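Long-range contacts in putative NADH-depentdent flavin oxidoreductase (Cupriavidus metallidurans, PDB 5OCS), which probably acts as an FMN-dependent ene-reductase of the Old Yellow Enzyme family, with likely NADPH dehydrogenase activity: residues D[27-33]-D[65-71]; D[22-27]-D[54-58]; D[335-339]-D[359-363]. The contacts are given in a common frame with arbitrary orientation. Residues are numbered along the deposited sequence.

Interaction 1 (D[27-33]-D[65-71]); sequences YSAQEGN and RITPTDL
This contact joins two loops of a TIM barrel, those after its first and second strands (19-21 and 52-59), beside FMN-binding C25 and A57. Both segments are irregular. Y27 (52/38) bends the start of 27-33 with positive phi; Q30 to N33 form a type I' beta turn, with E31 (50/40) and G32 (89/-13) also at positive phi; T67 to D70 form a type I turn. T67 OG1 accepts from T69 N at 3.0 Å, an ST turn, and the D70 carboxylate organises 65-71: OD2 accepts from I66 N and OD1 from T67 OG1, both at 2.8 Å. The CA atoms of Y27 and T69 lie 4.7 Å apart, those of G32 and L71 4.5 Å.

One firm hydrogen bond joins the backbones, A29 N to T69 O at 2.9 Å (160°). T69 OG1 (chi1 p) lies 2.9 Å from Y27 O, at best a weak hydrogen bond, since T67 OG1 is within reach of the same proton.

Y27 (chi1 m) sets ring-edge CD1 3.6 Å from T67 CG2, and A29 CB lies 4.2 Å from L71 CD1. The salt bridge E31 OE1 to R65 NH1 is long, 3.8 Å; R65 NE is held by P62 O. S28 OG bonds Q26 O and Q350 NE2 of the second subunit.

Waters bridge the segments. Water 1 accepts from Y27 N (2.8 Å) and weakly donates to D70 OD1 (3.0 Å). Water 3 accepts from G32 N (2.9 Å) and R65 NH1 (3.1 Å) while donating to P68 O and D70 O, both at 2.7 Å.

Interaction 2 (D[22-27]-D[54-58]); sequences APMCQY and IIEAT
E56, P23 and I54 bury the most surface here, where the irregular segment 22-27 runs beside strand segment 54-58 with end-to-end directions 37° apart. P23 and E56 set the register, their CA atoms 4.0 Å apart. E56 (chi1 p, chi2 t) extends along the loop: its OE1 accepts from Q26 N at 2.9 Å (168°), its CB lies 3.3 Å from M24 O, and its OE2 has a weak bond to H38. P23 packs its ring on the strand, with CB 3.5 Å from I55 O and 3.8 Å from E56 CA. I54 meets it through CG2, 3.9 Å from P23 CB, and through its O, 3.2 Å from P23 CA in a CA-H...O contact. Water 4 donates to A22 O and I54 O at 2.8 Å, and C25 SG touches A57 CB at 3.8 Å. P23, C25 and A57 all bind FMN, so this junction of the loop after the first strand with the second is part of the flavin site of an Old Yellow Enzyme TIM barrel.

Interaction 3 (D[335-339]-D[359-363]); sequences WHAAA and LEKLF
After the last strand of the TIM barrel, the C-terminal extension folds back on helix 333-341, an apolar contact of knobs and hollows without hydrogen bonds between the segments. Segment 335-339 is regular alpha helix, with A339 N bonded to W335 O at 2.9 Å. Segment 359-363 is irregular: extended at L359 and E360, it reverses through the positive phi of K361 (66/18) and brings both L359 and L362 against the helix. The nearest CA pair is A339 and L362, 6.5 Å apart.

L362 (chi1 t, chi2 p) is the knob with the most covered surface. Its CD1 fits a hollow walled by W335 O (3.7 Å), A338 CB (3.8 Å) and A339 N (3.6 Å), and so presses on the helical turn itself; small alanines let it approach this closely. A339 CB is in turn a low bump meeting two leucines: in the m, t rotamer L359 brings CD1 to 3.7 Å from it, and L362 CD1 lies at 4.1 Å.

W335 (chi1 m, chi2 9°) offers a flat wall to F363. The pair is T-shaped: planes at 71°, centroids of the six-membered tryptophan ring and the phenyl ring 4.8 Å apart, with the phenylalanine edge directed at the indole face. Y329 of the second subunit packs on A339, L359 and L362, placing the contact at the dimer interface. At the tip of F363 (chi1 m), CZ lies 3.7 Å from W335 CE3.

Overall arrangement
From the N terminus, strand 19-21 leads into residues 22-33, which open interaction 2 and then interaction 1. After helix 36-46 the chain returns along strand 52-59, where 54-58 closes interaction 2; continuing into the next loop, 65-71 closes interaction 1. The two therefore cross along the chain rather than nest. They share Y27 and water 1, and touch where I66 CD1 meets C25 SG at 3.7 Å, so the outer loop pairing adjoins the flavin site. Interaction 3 follows in series, closing a loop between helix 333-341 and the C-terminal extension. Its centre is about 27 Å from that of interaction 2 and about 36 Å from that of interaction 1.

Interaction 1 (D[27-33]-D[65-71])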
ATOM      1  N   TYR D  27      -2.714   1.831 -16.371  1.00  9.62           N
ATOM      2  CA  TYR D  27      -3.330   2.896 -17.207  1.00 11.35           C
ATOM      3  C   TYR D  27      -3.265   4.252 -16.513  1.00 10.54           C
ATOM      4  O   TYR D  27      -4.197   5.024 -16.577  1.00 11.93           O
ATOM      5  CB  TYR D  27      -4.806   2.535 -17.545  1.00 11.25           C
ATOM      6  CG  TYR D  27      -4.977   1.112 -17.989  1.00 11.41           C
ATOM      7  CD1 TYR D  27      -4.753   0.756 -19.320  1.00 11.81           C
ATOM      8  CD2 TYR D  27      -5.385   0.116 -17.092  1.00 11.61           C
ATOM      9  CE1 TYR D  27      -4.868  -0.578 -19.739  1.00 12.09           C
ATOM     10  CE2 TYR D  27      -5.524  -1.212 -17.502  1.00 12.21           C
ATOM     11  CZ  TYR D  27      -5.267  -1.535 -18.838  1.00 12.45           C
ATOM     12  OH  TYR D  27      -5.386  -2.833 -19.268  1.00 13.12           O
ATOM     13  N   SER D  28      -2.163   4.528 -15.817  1.00 10.29           N
ATOM     14  CA  SER D  28      -2.044   5.710 -14.945  1.00 10.61           C
ATOM     15  C   SER D  28      -0.788   6.545 -15.220  1.00 10.97           C
ATOM     16  O   SER D  28      -0.293   7.247 -14.330  1.00 10.84           O
ATOM     17  CB  SER D  28      -2.051   5.237 -13.478  1.00 11.43           C
ATOM     18  OG  SER D  28      -3.306   4.688 -13.158  1.00 11.05           O
ATOM     19  N   ALA D  29      -0.210   6.400 -16.416  1.00 10.55           N
ATOM     20  CA  ALA D  29       0.951   7.164 -16.828  1.00 11.09           C
ATOM     21  C   ALA D  29       0.521   8.359 -17.692  1.00 12.45           C
ATOM     22  O   ALA D  29      -0.621   8.412 -18.199  1.00 13.52           O
ATOM     23  CB  ALA D  29       1.944   6.265 -17.575  1.00 11.07           C
ATOM     24  N   GLN D  30       1.430   9.299 -17.854  1.00 13.94           N
ATOM     25  CA  GLN D  30       1.185  10.515 -18.681  1.00 16.22           C
ATOM     26  C   GLN D  30       2.292  10.588 -19.691  1.00 14.08           C
ATOM     27  O   GLN D  30       3.430  10.804 -19.321  1.00 12.15           O
ATOM     28  CB  GLN D  30       1.210  11.785 -17.844  1.00 19.94           C
ATOM     29  CG  GLN D  30       0.002  11.948 -16.954  1.00 25.88           C
ATOM     30  CD  GLN D  30       0.200  12.933 -15.792  1.00 32.88           C
ATOM     31  OE1 GLN D  30       1.329  13.289 -15.406  1.00 38.65           O
ATOM     32  NE2 GLN D  30      -0.919  13.351 -15.201  1.00 37.85           N
ATOM     33  N   GLU D  31       1.967  10.391 -20.970  1.00 13.61           N
ATOM     34  CA  GLU D  31       2.957  10.319 -22.024  1.00 14.49           C
ATOM     35  C   GLU D  31       4.107   9.332 -21.665  1.00 13.08           C
ATOM     36  O   GLU D  31       5.308   9.599 -21.901  1.00 12.75           O
ATOM     37  CB  GLU D  31       3.473  11.713 -22.361  1.00 16.93           C
ATOM     38  CG  GLU D  31       2.349  12.680 -22.747  1.00 22.44           C
ATOM     39  CD  GLU D  31       1.701  12.404 -24.118  1.00 29.00           C
ATOM     40  OE1 GLU D  31       2.002  11.393 -24.814  1.00 36.97           O
ATOM     41  OE2 GLU D  31       0.858  13.236 -24.530  1.00 40.55           O
ATOM     42  N   GLY D  32       3.697   8.217 -21.060  1.00 11.30           N
ATOM     43  CA  GLY D  32       4.588   7.099 -20.725  1.00 10.87           C
ATOM     44  C   GLY D  32       5.197   7.289 -19.344  1.00 10.50           C
ATOM     45  O   GLY D  32       5.773   6.366 -18.793  1.00 10.52           O
ATOM     46  N   ASN D  33       5.084   8.485 -18.780  1.00 10.61           N
ATOM     47  CA  ASN D  33       5.693   8.775 -17.500  1.00 10.91           C
ATOM     48  C   ASN D  33       4.923   8.253 -16.290  1.00  9.89           C
ATOM     49  O   ASN D  33       3.736   8.549 -16.110  1.00 10.43           O
ATOM     50  CB  ASN D  33       5.857  10.299 -17.315  1.00 11.21           C
ATOM     51  CG  ASN D  33       6.730  10.927 -18.362  1.00 11.88           C
ATOM     52  OD1 ASN D  33       7.757  10.406 -18.733  1.00 11.91           O
ATOM     53  ND2 ASN D  33       6.320  12.071 -18.829  1.00 13.14           N
ATOM     54  N   ARG D  65       2.000   1.425 -27.141  1.00 10.55           N
ATOM     55  CA  ARG D  65       1.165   1.462 -25.936  1.00 10.81           C
ATOM     56  C   ARG D  65      -0.174   0.819 -26.205  1.00 10.83           C
ATOM     57  O   ARG D  65      -0.737   0.996 -27.296  1.00 12.04           O
ATOM     58  CB  ARG D  65       0.910   2.910 -25.545  1.00 11.21           C
ATOM     59  CG  ARG D  65       2.124   3.600 -24.985  1.00 11.31           C
ATOM     60  CD  ARG D  65       1.813   5.034 -24.610  1.00 11.72           C
ATOM     61  NE  ARG D  65       1.643   5.831 -25.817  1.00 11.60           N
ATOM     62  CZ  ARG D  65       1.293   7.119 -25.832  1.00 13.13           C
ATOM     63  NH1 ARG D  65       1.065   7.761 -24.708  1.00 12.27           N
ATOM     64  NH2 ARG D  65       1.148   7.767 -27.000  1.00 13.76           N
ATOM     65  N   ILE D  66      -0.723   0.130 -25.204  1.00 10.15           N
ATOM     66  CA  ILE D  66      -2.102  -0.337 -25.302  1.00 10.47           C
ATOM     67  C   ILE D  66      -3.046   0.866 -25.346  1.00 10.69           C
ATOM     68  O   ILE D  66      -3.940   0.961 -26.212  1.00 10.52           O
ATOM     69  CB  ILE D  66      -2.481  -1.248 -24.131  1.00 11.23           C
ATOM     70  CG1 ILE D  66      -1.495  -2.452 -24.024  1.00 11.15           C
ATOM     71  CG2 ILE D  66      -3.904  -1.765 -24.321  1.00 11.26           C
ATOM     72  CD1 ILE D  66      -1.470  -2.983 -22.594  1.00 11.46           C
ATOM     73  N   THR D  67      -2.828   1.803 -24.442  1.00 10.91           N
ATOM     74  CA  THR D  67      -3.713   2.963 -24.246  1.00 10.92           C
ATOM     75  C   THR D  67      -2.885   4.226 -24.115  1.00 11.71           C
ATOM     76  O   THR D  67      -1.650   4.176 -23.864  1.00 11.17           O
ATOM     77  CB  THR D  67      -4.575   2.904 -22.962  1.00 10.89           C
ATOM     78  OG1 THR D  67      -3.781   3.229 -21.810  1.00 11.04           O
ATOM     79  CG2 THR D  67      -5.147   1.502 -22.784  1.00 11.11           C
ATOM     80  N   PRO D  68      -3.570   5.378 -24.190  1.00 10.91           N
ATOM     81  CA  PRO D  68      -2.808   6.614 -24.019  1.00 11.08           C
ATOM     82  C   PRO D  68      -2.217   6.847 -22.635  1.00 11.30           C
ATOM     83  O   PRO D  68      -1.362   7.741 -22.470  1.00 11.89           O
ATOM     84  CB  PRO D  68      -3.830   7.712 -24.375  1.00 11.52           C
ATOM     85  CG  PRO D  68      -4.781   7.021 -25.276  1.00 10.95           C
ATOM     86  CD  PRO D  68      -4.911   5.631 -24.774  1.00 10.92           C
ATOM     87  N   THR D  69      -2.628   6.045 -21.651  1.00 10.92           N
ATOM     88  CA  THR D  69      -2.074   6.178 -20.307  1.00 10.57           C
ATOM     89  C   THR D  69      -1.242   4.960 -19.870  1.00  9.94           C
ATOM     90  O   THR D  69      -0.971   4.811 -18.684  1.00  9.13           O
ATOM     91  CB  THR D  69      -3.165   6.516 -19.300  1.00 11.00           C
ATOM     92  OG1 THR D  69      -4.238   5.599 -19.383  1.00 11.62           O
ATOM     93  CG2 THR D  69      -3.729   7.907 -19.537  1.00 12.38           C
ATOM     94  N   ASP D  70      -0.783   4.141 -20.823  1.00  9.80           N
ATOM     95  CA  ASP D  70       0.195   3.143 -20.486  1.00  9.93           C
ATOM     96  C   ASP D  70       1.536   3.708 -20.029  1.00  9.35           C
ATOM     97  O   ASP D  70       2.019   4.742 -20.540  1.00  9.08           O
ATOM     98  CB  ASP D  70       0.501   2.260 -21.684  1.00 11.07           C
ATOM     99  CG  ASP D  70      -0.552   1.198 -21.915  1.00 11.80           C
ATOM    100  OD1 ASP D  70      -1.729   1.351 -21.498  1.00 11.28           O
ATOM    101  OD2 ASP D  70      -0.123   0.158 -22.512  1.00 13.79           O
ATOM    102  N   LEU D  71       2.168   2.950 -19.144  1.00  8.98           N
ATOM    103  CA  LEU D  71       3.554   3.152 -18.743  1.00  9.13           C
ATOM    104  C   LEU D  71       4.464   2.914 -19.958  1.00  8.79           C
ATOM    105  O   LEU D  71       4.185   2.030 -20.774  1.00  9.36           O
ATOM    106  CB  LEU D  71       3.933   2.219 -17.578  1.00  9.88           C
ATOM    107  CG  LEU D  71       5.238   2.616 -16.888  1.00  9.72           C
ATOM    108  CD1 LEU D  71       5.142   3.979 -16.196  1.00  9.93           C
ATOM    109  CD2 LEU D  71       5.638   1.504 -15.932  1.00 10.03           C
TER
HETATM  110  O   HOH W   1      -1.567   0.597 -18.635  1.00 10.26           O
HETATM  111  O   HOH W   2      -0.730  10.214 -21.864  1.00 15.36           O
HETATM  112  O   HOH W   3       1.169   7.064 -21.719  1.00 11.44           O

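Interaction 2 (D[22-27]-D[54-58])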
ATOM      1  N   ALA D  22       2.236 -10.300 -10.551  1.00  8.87           N
ATOM      2  CA  ALA D  22       2.064 -10.309 -11.999  1.00  9.45           C
ATOM      3  C   ALA D  22       2.079  -8.885 -12.522  1.00  9.88           C
ATOM      4  O   ALA D  22       1.681  -7.986 -11.800  1.00  9.03           O
ATOM      5  CB  ALA D  22       0.728 -10.977 -12.388  1.00 10.20           C
ATOM      6  N   PRO D  23       2.558  -8.684 -13.767  1.00 10.68           N
ATOM      7  CA  PRO D  23       2.527  -7.341 -14.343  1.00 11.08           C
ATOM      8  C   PRO D  23       1.074  -7.004 -14.600  1.00 12.73           C
ATOM      9  O   PRO D  23       0.330  -7.833 -15.233  1.00 16.39           O
ATOM     10  CB  PRO D  23       3.307  -7.492 -15.652  1.00 11.27           C
ATOM     11  CG  PRO D  23       3.170  -8.946 -16.006  1.00 11.79           C
ATOM     12  CD  PRO D  23       3.058  -9.695 -14.719  1.00 11.07           C
ATOM     13  N   MET D  24       0.619  -5.911 -14.022  1.00 11.23           N
ATOM     14  CA  MET D  24      -0.769  -5.564 -14.089  1.00 11.24           C
ATOM     15  C   MET D  24      -0.854  -4.125 -14.544  1.00 10.83           C
ATOM     16  O   MET D  24      -0.451  -3.238 -13.811  1.00 10.00           O
ATOM     17  CB  MET D  24      -1.437  -5.723 -12.727  1.00 11.65           C
ATOM     18  CG  MET D  24      -1.705  -7.158 -12.368  1.00 12.22           C
ATOM     19  SD  MET D  24      -2.421  -7.339 -10.713  1.00 13.71           S
ATOM     20  CE  MET D  24      -0.999  -7.075  -9.681  1.00 13.48           C
ATOM     21  N   CYS D  25      -1.384  -3.913 -15.757  1.00 10.51           N
ATOM     22  CA  CYS D  25      -1.532  -2.567 -16.305  1.00 11.17           C
ATOM     23  C   CYS D  25      -2.311  -1.673 -15.366  1.00 10.22           C
ATOM     24  O   CYS D  25      -3.351  -2.093 -14.825  1.00 11.24           O
ATOM     25  CB  CYS D  25      -2.239  -2.616 -17.674  1.00 12.12           C
ATOM     26  SG  CYS D  25      -1.178  -3.369 -18.910  1.00 16.17           S
ATOM     27  N   GLN D  26      -1.808  -0.450 -15.160  1.00  9.37           N
ATOM     28  CA  GLN D  26      -2.438   0.501 -14.304  1.00  9.31           C
ATOM     29  C   GLN D  26      -3.082   1.653 -15.091  1.00 10.20           C
ATOM     30  O   GLN D  26      -3.872   2.388 -14.505  1.00 10.01           O
ATOM     31  CB  GLN D  26      -1.417   1.081 -13.290  1.00  9.14           C
ATOM     32  CG  GLN D  26      -0.817   0.047 -12.373  1.00  9.44           C
ATOM     33  CD  GLN D  26      -1.892  -0.602 -11.546  1.00  9.76           C
ATOM     34  OE1 GLN D  26      -2.531   0.067 -10.711  1.00 10.84           O
ATOM     35  NE2 GLN D  26      -2.161  -1.869 -11.800  1.00  9.61           N
ATOM     36  N   TYR D  27      -2.714   1.831 -16.371  1.00  9.62           N
ATOM     37  CA  TYR D  27      -3.330   2.896 -17.207  1.00 11.35           C
ATOM     38  C   TYR D  27      -3.265   4.252 -16.513  1.00 10.54           C
ATOM     39  O   TYR D  27      -4.197   5.024 -16.577  1.00 11.93           O
ATOM     40  CB  TYR D  27      -4.806   2.535 -17.545  1.00 11.25           C
ATOM     41  CG  TYR D  27      -4.977   1.112 -17.989  1.00 11.41           C
ATOM     42  CD1 TYR D  27      -4.753   0.756 -19.320  1.00 11.81           C
ATOM     43  CD2 TYR D  27      -5.385   0.116 -17.092  1.00 11.61           C
ATOM     44  CE1 TYR D  27      -4.868  -0.578 -19.739  1.00 12.09           C
ATOM     45  CE2 TYR D  27      -5.524  -1.212 -17.502  1.00 12.21           C
ATOM     46  CZ  TYR D  27      -5.267  -1.535 -18.838  1.00 12.45           C
ATOM     47  OH  TYR D  27      -5.386  -2.833 -19.268  1.00 13.12           O
ATOM     48  N   ILE D  54       6.964  -7.885 -10.935  1.00  8.25           N
ATOM     49  CA  ILE D  54       7.102  -7.634 -12.348  1.00  8.31           C
ATOM     50  C   ILE D  54       6.262  -6.417 -12.647  1.00  8.25           C
ATOM     51  O   ILE D  54       5.033  -6.503 -12.523  1.00  8.52           O
ATOM     52  CB  ILE D  54       6.585  -8.805 -13.219  1.00  8.48           C
ATOM     53  CG1 ILE D  54       7.192 -10.127 -12.750  1.00  8.35           C
ATOM     54  CG2 ILE D  54       6.939  -8.549 -14.683  1.00  8.96           C
ATOM     55  CD1 ILE D  54       6.691 -11.370 -13.481  1.00  8.85           C
ATOM     56  N   ILE D  55       6.931  -5.318 -13.024  1.00  8.34           N
ATOM     57  CA  ILE D  55       6.272  -4.083 -13.364  1.00  8.44           C
ATOM     58  C   ILE D  55       5.407  -4.306 -14.617  1.00  8.68           C
ATOM     59  O   ILE D  55       5.788  -5.094 -15.498  1.00  8.88           O
ATOM     60  CB  ILE D  55       7.295  -2.929 -13.548  1.00  8.81           C
ATOM     61  CG1 ILE D  55       7.906  -2.521 -12.191  1.00  8.84           C
ATOM     62  CG2 ILE D  55       6.665  -1.679 -14.169  1.00  9.37           C
ATOM     63  CD1 ILE D  55       9.211  -1.765 -12.295  1.00  9.11           C
ATOM     64  N   GLU D  56       4.276  -3.601 -14.672  1.00  8.52           N
ATOM     65  CA  GLU D  56       3.318  -3.689 -15.744  1.00  8.30           C
ATOM     66  C   GLU D  56       3.925  -3.536 -17.143  1.00  8.05           C
ATOM     67  O   GLU D  56       5.003  -2.967 -17.326  1.00  8.29           O
ATOM     68  CB  GLU D  56       2.261  -2.593 -15.610  1.00  8.36           C
ATOM     69  CG  GLU D  56       2.771  -1.190 -15.847  1.00  9.03           C
ATOM     70  CD  GLU D  56       1.774  -0.130 -15.395  1.00  9.31           C
ATOM     71  OE1 GLU D  56       0.825   0.178 -16.160  1.00  9.52           O
ATOM     72  OE2 GLU D  56       1.949   0.383 -14.273  1.00  9.63           O
ATOM     73  N   ALA D  57       3.151  -3.958 -18.121  1.00  7.93           N
ATOM     74  CA  ALA D  57       3.494  -3.777 -19.526  1.00  8.32           C
ATOM     75  C   ALA D  57       3.981  -2.369 -19.809  1.00  8.27           C
ATOM     76  O   ALA D  57       3.228  -1.362 -19.685  1.00  9.72           O
ATOM     77  CB  ALA D  57       2.286  -4.106 -20.419  1.00  8.13           C
ATOM     78  N   THR D  58       5.253  -2.277 -20.172  1.00  8.25           N
ATOM     79  CA  THR D  58       5.893  -1.027 -20.391  1.00  8.54           C
ATOM     80  C   THR D  58       6.224  -0.879 -21.876  1.00  8.41           C
ATOM     81  O   THR D  58       7.004  -1.658 -22.425  1.00  8.69           O
ATOM     82  CB  THR D  58       7.152  -0.958 -19.517  1.00  9.48           C
ATOM     83  OG1 THR D  58       6.729  -0.956 -18.141  1.00  9.75           O
ATOM     84  CG2 THR D  58       7.951   0.318 -19.795  1.00  9.76           C
TER
HETATM   85  O   HOH W   4       2.737  -5.451 -11.330  1.00 13.72           O
HETATM   86  O   HOH W   5       0.968  -6.270 -18.078  1.00 23.28           O
HETATM   87  O   HOH W   1      -1.567   0.597 -18.635  1.00 10.26           O

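Interaction 3 (D[335-339]-D[359-363])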
ATOM      1  N   TRP D 335       2.000 -12.139   3.106  1.00  9.38           N
ATOM      2  CA  TRP D 335       1.973 -12.275   4.586  1.00  9.92           C
ATOM      3  C   TRP D 335       0.881 -13.288   5.069  1.00  9.97           C
ATOM      4  O   TRP D 335       1.103 -14.171   5.936  1.00 10.67           O
ATOM      5  CB  TRP D 335       1.647 -10.965   5.255  1.00  9.73           C
ATOM      6  CG  TRP D 335       2.562  -9.812   5.003  1.00  9.76           C
ATOM      7  CD1 TRP D 335       3.590  -9.715   4.114  1.00  9.62           C
ATOM      8  CD2 TRP D 335       2.445  -8.535   5.639  1.00  9.76           C
ATOM      9  NE1 TRP D 335       4.162  -8.458   4.200  1.00 10.23           N
ATOM     10  CE2 TRP D 335       3.481  -7.729   5.146  1.00  9.89           C
ATOM     11  CE3 TRP D 335       1.587  -8.025   6.627  1.00  9.64           C
ATOM     12  CZ2 TRP D 335       3.648  -6.397   5.570  1.00 10.62           C
ATOM     13  CZ3 TRP D 335       1.756  -6.726   7.040  1.00 10.24           C
ATOM     14  CH2 TRP D 335       2.784  -5.929   6.511  1.00  9.78           C
ATOM     15  N   HIS D 336      -0.295 -13.152   4.478  1.00 10.07           N
ATOM     16  CA  HIS D 336      -1.462 -13.967   4.826  1.00 10.85           C
ATOM     17  C   HIS D 336      -1.235 -15.408   4.438  1.00 11.43           C
ATOM     18  O   HIS D 336      -1.576 -16.307   5.253  1.00 12.00           O
ATOM     19  CB  HIS D 336      -2.712 -13.375   4.248  1.00 11.47           C
ATOM     20  CG  HIS D 336      -2.959 -11.995   4.735  1.00 10.66           C
ATOM     21  ND1 HIS D 336      -3.643 -11.053   4.001  1.00 10.91           N
ATOM     22  CD2 HIS D 336      -2.509 -11.365   5.843  1.00 10.99           C
ATOM     23  CE1 HIS D 336      -3.677  -9.915   4.680  1.00 11.31           C
ATOM     24  NE2 HIS D 336      -3.003 -10.086   5.813  1.00 10.94           N
ATOM     25  N   ALA D 337      -0.565 -15.618   3.295  1.00 11.27           N
ATOM     26  CA  ALA D 337      -0.180 -16.968   2.889  1.00 11.58           C
ATOM     27  C   ALA D 337       0.854 -17.617   3.829  1.00 12.35           C
ATOM     28  O   ALA D 337       0.754 -18.829   4.191  1.00 12.61           O
ATOM     29  CB  ALA D 337       0.291 -17.015   1.429  1.00 12.18           C
ATOM     30  N   ALA D 338       1.854 -16.836   4.212  1.00 11.60           N
ATOM     31  CA  ALA D 338       2.885 -17.298   5.112  1.00 11.24           C
ATOM     32  C   ALA D 338       2.277 -17.687   6.455  1.00 12.35           C
ATOM     33  O   ALA D 338       2.645 -18.766   7.004  1.00 13.00           O
ATOM     34  CB  ALA D 338       3.953 -16.230   5.294  1.00 11.13           C
ATOM     35  N   ALA D 339       1.328 -16.909   6.944  1.00 12.49           N
ATOM     36  CA  ALA D 339       0.640 -17.246   8.198  1.00 14.39           C
ATOM     37  C   ALA D 339      -0.090 -18.591   8.059  1.00 17.38           C
ATOM     38  O   ALA D 339      -0.078 -19.386   8.995  1.00 17.61           O
ATOM     39  CB  ALA D 339      -0.341 -16.167   8.599  1.00 14.80           C
ATOM     40  N   LEU D 359      -0.460 -14.991  16.022  1.00 42.00           N
ATOM     41  CA  LEU D 359       0.759 -15.411  15.348  1.00 41.15           C
ATOM     42  C   LEU D 359       1.975 -14.950  16.091  1.00 40.47           C
ATOM     43  O   LEU D 359       1.920 -13.986  16.849  1.00 45.49           O
ATOM     44  CB  LEU D 359       0.813 -14.824  13.922  1.00 39.86           C
ATOM     45  CG  LEU D 359      -0.215 -15.407  12.963  1.00 41.95           C
ATOM     46  CD1 LEU D 359      -0.645 -14.410  11.896  1.00 42.48           C
ATOM     47  CD2 LEU D 359       0.315 -16.697  12.340  1.00 40.90           C
ATOM     48  N   GLU D 360       3.078 -15.632  15.826  1.00 39.96           N
ATOM     49  CA  GLU D 360       4.409 -15.248  16.300  1.00 39.50           C
ATOM     50  C   GLU D 360       5.381 -15.570  15.185  1.00 32.66           C
ATOM     51  O   GLU D 360       5.147 -16.527  14.434  1.00 30.80           O
ATOM     52  CB  GLU D 360       4.796 -16.056  17.556  1.00 43.73           C
ATOM     53  CG  GLU D 360       3.904 -15.818  18.772  1.00 47.70           C
ATOM     54  CD  GLU D 360       3.851 -14.352  19.198  1.00 52.21           C
ATOM     55  OE1 GLU D 360       4.874 -13.639  19.036  1.00 52.95           O
ATOM     56  OE2 GLU D 360       2.776 -13.911  19.679  1.00 54.49           O
ATOM     57  N   LYS D 361       6.441 -14.770  15.063  1.00 27.81           N
ATOM     58  CA  LYS D 361       7.537 -15.030  14.106  1.00 28.10           C
ATOM     59  C   LYS D 361       7.153 -14.945  12.628  1.00 21.80           C
ATOM     60  O   LYS D 361       7.877 -15.469  11.795  1.00 19.43           O
ATOM     61  CB  LYS D 361       8.175 -16.423  14.315  1.00 31.80           C
ATOM     62  CG  LYS D 361       8.613 -16.749  15.727  1.00 37.90           C
ATOM     63  CD  LYS D 361       9.901 -16.031  16.082  1.00 42.94           C
ATOM     64  CE  LYS D 361      10.413 -16.467  17.447  1.00 45.68           C
ATOM     65  NZ  LYS D 361      10.949 -15.295  18.193  1.00 49.12           N
ATOM     66  N   LEU D 362       6.026 -14.310  12.311  1.00 17.29           N
ATOM     67  CA  LEU D 362       5.618 -14.134  10.903  1.00 15.84           C
ATOM     68  C   LEU D 362       6.643 -13.308  10.140  1.00 14.58           C
ATOM     69  O   LEU D 362       6.964 -13.588   8.958  1.00 15.06           O
ATOM     70  CB  LEU D 362       4.224 -13.496  10.818  1.00 15.58           C
ATOM     71  CG  LEU D 362       3.665 -13.280   9.404  1.00 15.05           C
ATOM     72  CD1 LEU D 362       3.514 -14.638   8.731  1.00 14.91           C
ATOM     73  CD2 LEU D 362       2.327 -12.579   9.422  1.00 14.60           C
ATOM     74  N   PHE D 363       7.117 -12.248  10.781  1.00 12.95           N
ATOM     75  CA  PHE D 363       8.012 -11.337  10.126  1.00 13.50           C
ATOM     76  C   PHE D 363       9.463 -11.663  10.454  1.00 14.29           C
ATOM     77  O   PHE D 363       9.840 -11.730  11.627  1.00 13.36           O
ATOM     78  CB  PHE D 363       7.671  -9.915  10.522  1.00 12.22           C
ATOM     79  CG  PHE D 363       6.255  -9.493  10.186  1.00 10.74           C
ATOM     80  CD1 PHE D 363       5.664  -9.817   8.972  1.00 10.87           C
ATOM     81  CD2 PHE D 363       5.559  -8.702  11.064  1.00 10.32           C
ATOM     82  CE1 PHE D 363       4.393  -9.383   8.651  1.00 10.44           C
ATOM     83  CE2 PHE D 363       4.286  -8.286  10.774  1.00 10.08           C
ATOM     84  CZ  PHE D 363       3.703  -8.614   9.562  1.00 10.06           C
TER